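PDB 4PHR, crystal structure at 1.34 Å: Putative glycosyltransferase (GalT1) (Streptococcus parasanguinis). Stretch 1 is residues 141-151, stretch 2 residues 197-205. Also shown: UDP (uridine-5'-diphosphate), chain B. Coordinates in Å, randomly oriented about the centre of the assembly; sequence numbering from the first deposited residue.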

# COMPACT_ATOMS: atom_id res chain seq x y z
N GLU A 141 6.07 7.39 13.07
CA GLU A 141 5.52 8.61 13.64
C GLU A 141 4.07 8.84 13.24
O GLU A 141 3.35 9.59 13.89
N LEU A 142 3.63 8.18 12.16
CA LEU A 142 2.24 8.28 11.75
C LEU A 142 1.29 7.72 12.80
O LEU A 142 0.18 8.22 12.97
N TRP A 143 1.72 6.68 13.51
CA TRP A 143 0.82 5.99 14.43
C TRP A 143 1.24 6.05 15.90
O TRP A 143 0.54 5.55 16.77
N ARG A 144 2.37 6.70 16.20
CA ARG A 144 2.80 6.81 17.59
C ARG A 144 1.72 7.53 18.39
O ARG A 144 1.30 8.62 18.03
N GLY A 145 1.27 6.90 19.48
CA GLY A 145 0.26 7.48 20.34
C GLY A 145 -1.15 7.48 19.78
O GLY A 145 -2.05 8.09 20.35
N LYS A 146 -1.36 6.78 18.67
CA LYS A 146 -2.68 6.75 18.05
C LYS A 146 -3.41 5.46 18.37
O LYS A 146 -2.78 4.41 18.56
N ASP A 147 -4.73 5.53 18.42
CA ASP A 147 -5.56 4.33 18.43
C ASP A 147 -5.80 3.92 16.99
O ASP A 147 -6.28 4.72 16.19
N LEU A 148 -5.46 2.67 16.66
CA LEU A 148 -5.51 2.21 15.28
C LEU A 148 -6.66 1.28 15.00
O LEU A 148 -7.03 0.45 15.84
N LEU A 149 -7.21 1.40 13.79
CA LEU A 149 -8.04 0.35 13.22
C LEU A 149 -7.30 -0.15 11.99
O LEU A 149 -7.09 0.60 11.04
N ILE A 150 -6.87 -1.40 12.03
CA ILE A 150 -6.16 -1.99 10.90
C ILE A 150 -7.11 -2.90 10.15
O ILE A 150 -7.70 -3.81 10.74
N VAL A 151 -7.28 -2.63 8.86
CA VAL A 151 -8.14 -3.43 8.00
C VAL A 151 -7.20 -4.17 7.07
O VAL A 151 -6.50 -3.55 6.28
N LYS A 197 -14.42 5.17 14.93
CA LYS A 197 -14.54 6.28 15.88
C LYS A 197 -13.23 6.54 16.64
O LYS A 197 -12.72 5.66 17.34
N ASN A 198 -12.70 7.75 16.49
CA ASN A 198 -11.47 8.15 17.17
C ASN A 198 -10.25 7.28 16.88
O ASN A 198 -9.33 7.19 17.70
N ARG A 199 -10.23 6.65 15.70
CA ARG A 199 -9.08 5.84 15.30
C ARG A 199 -8.50 6.30 13.97
O ARG A 199 -9.22 6.78 13.09
N LEU A 200 -7.19 6.15 13.83
CA LEU A 200 -6.54 6.27 12.54
C LEU A 200 -6.69 4.91 11.85
O LEU A 200 -6.44 3.87 12.46
N ILE A 201 -7.09 4.92 10.59
CA ILE A 201 -7.35 3.68 9.87
C ILE A 201 -6.16 3.35 8.97
O ILE A 201 -5.73 4.20 8.20
N LEU A 202 -5.62 2.14 9.10
CA LEU A 202 -4.54 1.67 8.24
C LEU A 202 -5.09 0.50 7.46
O LEU A 202 -5.74 -0.37 8.03
N VAL A 203 -4.84 0.48 6.15
CA VAL A 203 -5.44 -0.55 5.31
C VAL A 203 -4.36 -1.29 4.53
O VAL A 203 -3.54 -0.66 3.86
N MET A 204 -4.40 -2.62 4.60
CA MET A 204 -3.46 -3.48 3.89
C MET A 204 -4.31 -4.52 3.17
O MET A 204 -4.60 -5.59 3.71
N LEU A 205 -4.75 -4.20 1.95
CA LEU A 205 -5.82 -4.97 1.34
C LEU A 205 -5.84 -4.86 -0.18
O LEU A 205 -6.91 -4.86 -0.80

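The most unusual feature of this contact is a side chain that joins the backbone pairing of two parallel strands. Arg-199 reaches across, and its NH1 donates a hydrogen bond to Leu-148 O at 3.0 Å. Its chain is m at chi1 and t at chi2 and chi3. This extended shape carries the guanidinium alongside the first strand, with Leu-148 O near the plane of the group and Asp-147 CB over one face. Asp-147 OD1 lies 4.5 Å from Arg-199 NH1, well out of the guanidinium plane. The charges are near each other, but no N-H points at the oxygen. Asp-147 is m at chi1.

Beyond this, a regular parallel ladder sets the side chains in register. Leu-149 N donates to Leu-200 O at 2.9 Å, and Leu-202 N donates to Leu-149 O at 2.9 Å. Along each extended strand, side chains alternate between the two faces of the sheet.

One face carries Leu-148, Ile-150, Leu-200 and Leu-202, all buried. Leu-148 is m, t. Leu-148 CD2 is 4.0 Å from Leu-200 CD2, and both Leu-148 methyls lie near Leu-202 CD1, CD1 at 3.9 Å and CD2 at 4.1 Å. Leu-200 is t, p. Its CD2 also lies 3.4 Å from the backbone oxygen Leu-142 O and 4.5 Å from Trp-143 CB. Leu-202 is m, t. Its CD1 meets the Trp-143 ring obliquely, 4.1 Å from Trp-143 CE3. The loop before the first strand thus adds to this apolar cluster, with both Leu-142 and Trp-143 directed toward the second stretch. Ile-150, m, t, places CG1 4.3 Å from Leu-202 CB. Its CG2 is 3.9 Å from Met-204 SD; the Met-204 side chain starts sideways, but its end comes nearer.

The other face holds Leu-149, Val-151, Ile-201 and Val-203. Leu-149 is t, p, and its CB is 4.0 Å from Arg-199 CD, so the aliphatic part of the arginine also packs here. Val-151 is t. Its CG2 is 4.2 Å from Ile-201 CG2, and its CB is 4.3 Å from Val-203 CG1. Ile-201 is m, t and Val-203 is t.

Two waters link Asp-147 to Asn-198 O. Water 1 accepts from Asp-147 N at 3.0 Å and donates weakly to Asn-198 O at 3.4 Å. Water 2 donates weakly to Asp-147 OD2 at 3.3 Å and to Asn-198 O at 3.4 Å.

UDP lies at the far end of the second stretch, where its O4' is 3.3 Å from Leu-205 N.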

# COMPACT_ATOMS: atom_id res chain seq x y z
CB GLU A 141 6.39 9.83 13.30
CG GLU A 141 7.76 9.81 13.98
CD GLU A 141 7.68 9.74 15.50
OE1 GLU A 141 6.72 10.29 16.08
OE2 GLU A 141 8.58 9.13 16.12
CB LEU A 142 2.01 7.58 10.40
CG LEU A 142 2.69 8.19 9.18
CD1 LEU A 142 2.45 7.33 7.95
CD2 LEU A 142 2.19 9.60 8.94
CB TRP A 143 0.58 4.54 14.00
CG TRP A 143 1.81 3.73 13.74
CD1 TRP A 143 2.65 3.17 14.66
CD2 TRP A 143 2.34 3.38 12.45
NE1 TRP A 143 3.67 2.50 14.02
CE2 TRP A 143 3.49 2.61 12.67
CE3 TRP A 143 1.94 3.65 11.14
CZ2 TRP A 143 4.26 2.10 11.62
CZ3 TRP A 143 2.70 3.14 10.09
CH2 TRP A 143 3.85 2.37 10.34
CB ARG A 144 4.12 7.57 17.70
CG ARG A 144 4.58 7.75 19.15
CD ARG A 144 5.70 8.77 19.30
NE ARG A 144 7.01 8.21 18.98
CZ ARG A 144 7.77 7.53 19.84
NH1 ARG A 144 7.35 7.31 21.08
NH2 ARG A 144 8.95 7.06 19.46
CB LYS A 146 -2.57 6.90 16.53
CG LYS A 146 -1.86 8.16 16.07
CD LYS A 146 -2.61 9.41 16.48
CE LYS A 146 -2.15 10.62 15.68
NZ LYS A 146 -0.70 10.90 15.86
CB ASP A 147 -6.89 4.60 19.13
CG ASP A 147 -6.72 4.89 20.61
OD1 ASP A 147 -6.12 4.05 21.32
OD2 ASP A 147 -7.17 5.97 21.05
CB LEU A 148 -4.22 1.46 14.93
CG LEU A 148 -2.92 2.25 15.04
CD1 LEU A 148 -1.73 1.37 14.70
CD2 LEU A 148 -3.00 3.48 14.14
CB LEU A 149 -9.42 0.90 12.83
CG LEU A 149 -10.36 -0.09 12.14
CD1 LEU A 149 -10.64 -1.30 13.04
CD2 LEU A 149 -11.66 0.59 11.75
CB ILE A 150 -4.92 -2.80 11.37
CG1 ILE A 150 -3.91 -1.88 12.06
CG2 ILE A 150 -4.31 -3.57 10.20
CD1 ILE A 150 -2.70 -2.61 12.61
CB VAL A 151 -9.12 -2.53 7.20
CG1 VAL A 151 -10.07 -3.39 6.36
CG2 VAL A 151 -9.91 -1.62 8.15
CB LYS A 197 -15.70 6.03 16.86
CG LYS A 197 -15.65 4.68 17.57
CD LYS A 197 -16.86 4.47 18.49
CE LYS A 197 -16.79 3.12 19.20
NZ LYS A 197 -17.97 2.84 20.09
CB ASN A 198 -11.70 8.23 18.69
CG ASN A 198 -12.67 9.33 19.07
OD1 ASN A 198 -12.65 10.43 18.51
ND2 ASN A 198 -13.54 9.05 20.03
CB ARG A 199 -9.46 4.36 15.22
CG ARG A 199 -9.75 3.77 16.58
CD ARG A 199 -10.06 2.26 16.57
NE ARG A 199 -10.35 1.88 17.94
CZ ARG A 199 -9.46 1.46 18.83
NH1 ARG A 199 -8.19 1.26 18.46
NH2 ARG A 199 -9.84 1.20 20.07
CB LEU A 200 -5.06 6.60 12.74
CG LEU A 200 -4.14 6.58 11.52
CD1 LEU A 200 -4.56 7.66 10.53
CD2 LEU A 200 -2.69 6.79 11.95
CB ILE A 201 -8.65 3.77 9.02
CG1 ILE A 201 -9.83 4.25 9.88
CG2 ILE A 201 -8.94 2.44 8.34
CD1 ILE A 201 -11.07 4.62 9.06
CB LEU A 202 -3.34 1.19 9.07
CG LEU A 202 -2.76 2.19 10.08
CD1 LEU A 202 -1.54 1.59 10.79
CD2 LEU A 202 -2.42 3.52 9.41
CB VAL A 203 -6.47 0.06 4.33
CG1 VAL A 203 -7.24 -1.05 3.64
CG2 VAL A 203 -7.42 1.01 5.06
CB MET A 204 -2.46 -4.15 4.85
CG MET A 204 -1.58 -3.16 5.62
SD MET A 204 -2.44 -2.32 6.99
CE MET A 204 -1.10 -2.00 8.13
CB LEU A 205 -7.19 -4.59 1.95
CG LEU A 205 -8.24 -5.70 1.96
CD1 LEU A 205 -7.90 -6.78 2.99
CD2 LEU A 205 -9.63 -5.12 2.22
N1 UDP B . -4.55 -8.41 0.55
C2 UDP B . -5.60 -9.01 1.20
N3 UDP B . -6.74 -9.32 0.51
C4 UDP B . -6.85 -9.03 -0.83
C5 UDP B . -5.79 -8.42 -1.50
C6 UDP B . -4.60 -8.25 -0.81
O2 UDP B . -5.51 -9.29 2.40
O4 UDP B . -7.92 -9.31 -1.40
C1' UDP B . -3.37 -8.01 1.33
C2' UDP B . -2.10 -8.81 1.23
O2' UDP B . -2.17 -9.96 2.05
C3' UDP B . -1.09 -7.81 1.73
C4' UDP B . -1.64 -6.49 1.22
O4' UDP B . -3.00 -6.73 0.85
O3' UDP B . -1.10 -7.78 3.14
C5' UDP B . -0.84 -5.96 0.03
O5' UDP B . -1.47 -4.77 -0.44
PA UDP B . -0.91 -3.95 -1.71
O1A UDP B . -1.06 -4.78 -2.92
O2A UDP B . -1.61 -2.65 -1.70
O3A UDP B . 0.66 -3.82 -1.34
PB UDP B . 1.90 -3.01 -2.03
O1B UDP B . 2.72 -4.04 -2.72
O2B UDP B . 2.61 -2.42 -0.86
O3B UDP B . 1.35 -1.99 -2.98
O HOH W 1 -6.10 8.08 17.63
O HOH W 2 -10.24 5.16 20.29